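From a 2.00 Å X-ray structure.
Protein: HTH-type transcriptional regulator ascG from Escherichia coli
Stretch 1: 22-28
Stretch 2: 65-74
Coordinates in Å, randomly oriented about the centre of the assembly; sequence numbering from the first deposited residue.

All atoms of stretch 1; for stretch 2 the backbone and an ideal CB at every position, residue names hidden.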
# COMPACT_ATOMS: atom_id res chain seq x y z
N LEU B 22 4.59 14.31 17.70
CA LEU B 22 3.81 13.08 17.87
C LEU B 22 4.58 11.89 17.29
O LEU B 22 4.97 11.87 16.11
CB LEU B 22 2.47 13.16 17.12
CG LEU B 22 1.17 13.43 17.86
CD1 LEU B 22 0.11 13.93 16.89
CD2 LEU B 22 0.70 12.10 18.54
N GLY B 23 4.79 10.89 18.13
CA GLY B 23 5.53 9.70 17.73
C GLY B 23 4.62 8.57 17.33
O GLY B 23 3.64 8.23 18.05
N LEU B 24 4.95 7.92 16.21
CA LEU B 24 4.20 6.75 15.76
C LEU B 24 5.12 5.53 15.73
O LEU B 24 6.25 5.63 15.23
CB LEU B 24 3.66 6.97 14.34
CG LEU B 24 2.37 7.77 14.16
CD1 LEU B 24 2.09 8.78 15.28
CD2 LEU B 24 2.36 8.45 12.77
N VAL B 25 4.65 4.39 16.26
CA VAL B 25 5.45 3.14 16.20
C VAL B 25 4.57 2.13 15.43
O VAL B 25 3.44 1.89 15.83
CB VAL B 25 5.76 2.52 17.62
CG1 VAL B 25 6.47 1.15 17.47
CG2 VAL B 25 6.68 3.40 18.38
N VAL B 26 5.08 1.56 14.34
CA VAL B 26 4.32 0.65 13.49
C VAL B 26 5.26 -0.49 13.06
O VAL B 26 6.42 -0.26 12.70
CB VAL B 26 3.73 1.33 12.25
CG1 VAL B 26 3.00 0.33 11.36
CG2 VAL B 26 2.79 2.47 12.67
N THR B 27 4.77 -1.72 13.25
CA THR B 27 5.52 -2.94 12.90
C THR B 27 5.75 -3.03 11.38
O THR B 27 4.89 -2.67 10.56
CB THR B 27 4.79 -4.20 13.50
OG1 THR B 27 4.55 -3.97 14.91
CG2 THR B 27 5.67 -5.42 13.46
N ASN B 28 6.90 -3.57 11.00
CA ASN B 28 7.29 -3.76 9.60
C ASN B 28 6.67 -5.06 9.04
O ASN B 28 7.35 -6.06 8.79
CB ASN B 28 8.82 -3.78 9.51
CG ASN B 28 9.32 -3.88 8.07
OD1 ASN B 28 8.86 -3.18 7.21
ND2 ASN B 28 10.25 -4.79 7.82
N UNK B 65 11.13 -5.46 20.04
CA UNK B 65 11.52 -4.31 19.23
C UNK B 65 10.41 -3.21 19.20
O UNK B 65 10.71 -2.02 19.07
CB UNK B 65 11.84 -4.78 17.81
N UNK B 66 9.13 -3.61 19.29
CA UNK B 66 8.05 -2.64 19.40
C UNK B 66 8.22 -1.82 20.66
O UNK B 66 8.13 -0.61 20.60
CB UNK B 66 6.69 -3.34 19.39
N UNK B 67 8.49 -2.49 21.79
CA UNK B 67 8.82 -1.81 23.03
C UNK B 67 10.06 -0.87 22.94
O UNK B 67 10.00 0.29 23.39
CB UNK B 67 9.06 -2.86 24.11
N UNK B 68 11.14 -1.34 22.32
CA UNK B 68 12.33 -0.52 22.19
C UNK B 68 12.06 0.71 21.32
O UNK B 68 12.66 1.76 21.54
CB UNK B 68 13.48 -1.34 21.60
N UNK B 69 11.20 0.58 20.33
CA UNK B 69 10.88 1.72 19.40
C UNK B 69 10.08 2.81 20.15
O UNK B 69 10.26 4.01 19.92
CB UNK B 69 10.08 1.23 18.19
N UNK B 70 9.23 2.37 21.10
CA UNK B 70 8.50 3.30 21.93
C UNK B 70 9.49 4.11 22.77
O UNK B 70 9.48 5.33 22.71
CB UNK B 70 7.50 2.56 22.82
N UNK B 71 10.35 3.44 23.54
CA UNK B 71 11.41 4.11 24.31
C UNK B 71 12.32 4.98 23.50
O UNK B 71 12.72 6.05 23.97
CB UNK B 71 12.26 3.07 25.03
N UNK B 72 12.72 4.50 22.32
CA UNK B 72 13.51 5.30 21.40
C UNK B 72 12.82 6.63 21.17
O UNK B 72 13.45 7.67 21.32
CB UNK B 72 13.72 4.56 20.08
N UNK B 73 11.55 6.62 20.80
CA UNK B 73 10.86 7.88 20.50
C UNK B 73 10.74 8.82 21.66
O UNK B 73 10.89 10.03 21.50
CB UNK B 73 9.46 7.59 19.97
N UNK B 74 10.49 8.29 22.84
CA UNK B 74 10.51 9.10 24.05
C UNK B 74 11.88 9.78 24.32
O UNK B 74 11.94 10.97 24.72
CB UNK B 74 10.13 8.22 25.24

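Most of stretch 1 is a strand, and the helix of stretch 2 runs nearly antiparallel to it, at 164°, with the axes 8.6 Å apart at closest approach. Val25 points its side chain toward the helix. Gly23 leaves an open place on the same side, and Thr27 brings a hydroxyl.

Position 65 has helical backbone angles, and nothing of stretch 1 lies within 5.5 Å of its ideal CB. Stretch 1 sets no preference, and many residues would suit. It is Glu65, which makes no contact with the strand.

At position 66 CA-to-CB points sideways. The ideal CB is 4.9 Å from Val25 CG1 and 5.0 Å from Thr27 OG1. A short polar side chain could fit, and so could a longer one that bends back to the hydroxyl, such as Gln or Glu. The residue is Glu66. With chi1 m and chi2 t its end comes nearer the strand, and Thr27 OG1 donates a very short hydrogen bond, 2.4 Å, to Glu66 OE2. This is the only hydrogen bond between the stretches.

Position 67 points away and position 68 is out of reach, so the strand constrains neither. They are Arg67 and Gln68.

Position 69 points toward the strand. Its ideal CB is already 3.7 Å from Val25 CG1, so a small residue such as Ala, or perhaps Ser, suits the close approach. It is Ala69. Its CB packs on Val25 CG1 at 3.7 Å.

Position 70 points sideways, with its ideal CB 4.6 Å from Val25 CG2. An apolar side chain such as Val, Ile, Leu or Met could cover that methyl. The residue is Ile70, chi1 m and chi2 t, and its CG1 lies 3.8 Å from Val25 CG2.

Positions 71 and 72 have no part of stretch 1 near their ideal CB atoms. They are Gln71 and Tyr72.

Position 73 points toward the strand. Its ideal CB is 5.0 Å from Gly23 CA and 5.3 Å from Val25 CG2, which leaves room for a medium apolar side chain such as Leu, Ile or Met. It is Leu73, chi1 m and chi2 t. Its CD1 reaches 3.6 Å from Gly23 CA and 3.8 Å from Val25 CG2. The methyl uses the space left by the glycine: a CB on Gly23 would lie 2.8 Å from Leu73 CD1, a clash.

Position 74 is out of reach, and the strand gives no guide. It is Leu74.

Stretch 2 (65-74) EERQAIQYLL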
# COMPACT_ATOMS: atom_id res chain seq x y z
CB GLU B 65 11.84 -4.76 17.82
CG GLU B 65 13.27 -5.34 17.64
CD GLU B 65 13.43 -6.26 16.43
OE1 GLU B 65 12.49 -6.95 15.97
OE2 GLU B 65 14.55 -6.32 15.94
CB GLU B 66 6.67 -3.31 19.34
CG GLU B 66 6.33 -3.93 17.97
CD GLU B 66 5.11 -4.85 18.03
OE1 GLU B 66 4.71 -5.27 19.16
OE2 GLU B 66 4.56 -5.21 16.95
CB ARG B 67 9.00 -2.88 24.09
CG ARG B 67 9.37 -2.41 25.45
CD ARG B 67 9.97 -3.60 26.22
NE ARG B 67 8.90 -4.40 26.77
CZ ARG B 67 8.56 -5.64 26.43
NH1 ARG B 67 9.20 -6.34 25.50
NH2 ARG B 67 7.53 -6.19 27.06
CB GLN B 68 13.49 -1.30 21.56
CG GLN B 68 14.09 -2.33 22.51
CD GLN B 68 15.07 -3.26 21.80
OE1 GLN B 68 15.40 -3.04 20.60
NE2 GLN B 68 15.54 -4.30 22.52
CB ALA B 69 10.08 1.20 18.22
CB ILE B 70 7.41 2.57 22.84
CG1 ILE B 70 6.24 2.07 21.96
CG2 ILE B 70 6.91 3.52 24.02
CD1 ILE B 70 5.39 0.92 22.59
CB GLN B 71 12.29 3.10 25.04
CG GLN B 71 13.14 3.76 26.11
CD GLN B 71 12.30 4.48 27.17
OE1 GLN B 71 11.42 3.88 27.78
NE2 GLN B 71 12.58 5.78 27.39
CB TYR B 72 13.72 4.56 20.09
CG TYR B 72 14.52 5.32 19.04
CD1 TYR B 72 15.83 5.74 19.29
CD2 TYR B 72 13.96 5.63 17.80
CE1 TYR B 72 16.57 6.45 18.32
CE2 TYR B 72 14.70 6.34 16.82
CZ TYR B 72 16.01 6.74 17.10
OH TYR B 72 16.75 7.46 16.15
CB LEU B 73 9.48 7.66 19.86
CG LEU B 73 9.40 7.15 18.42
CD1 LEU B 73 7.94 6.98 18.05
CD2 LEU B 73 10.12 8.09 17.40
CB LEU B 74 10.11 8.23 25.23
CG LEU B 74 8.68 7.77 25.02
CD1 LEU B 74 8.25 6.96 26.26
CD2 LEU B 74 7.75 9.02 24.78
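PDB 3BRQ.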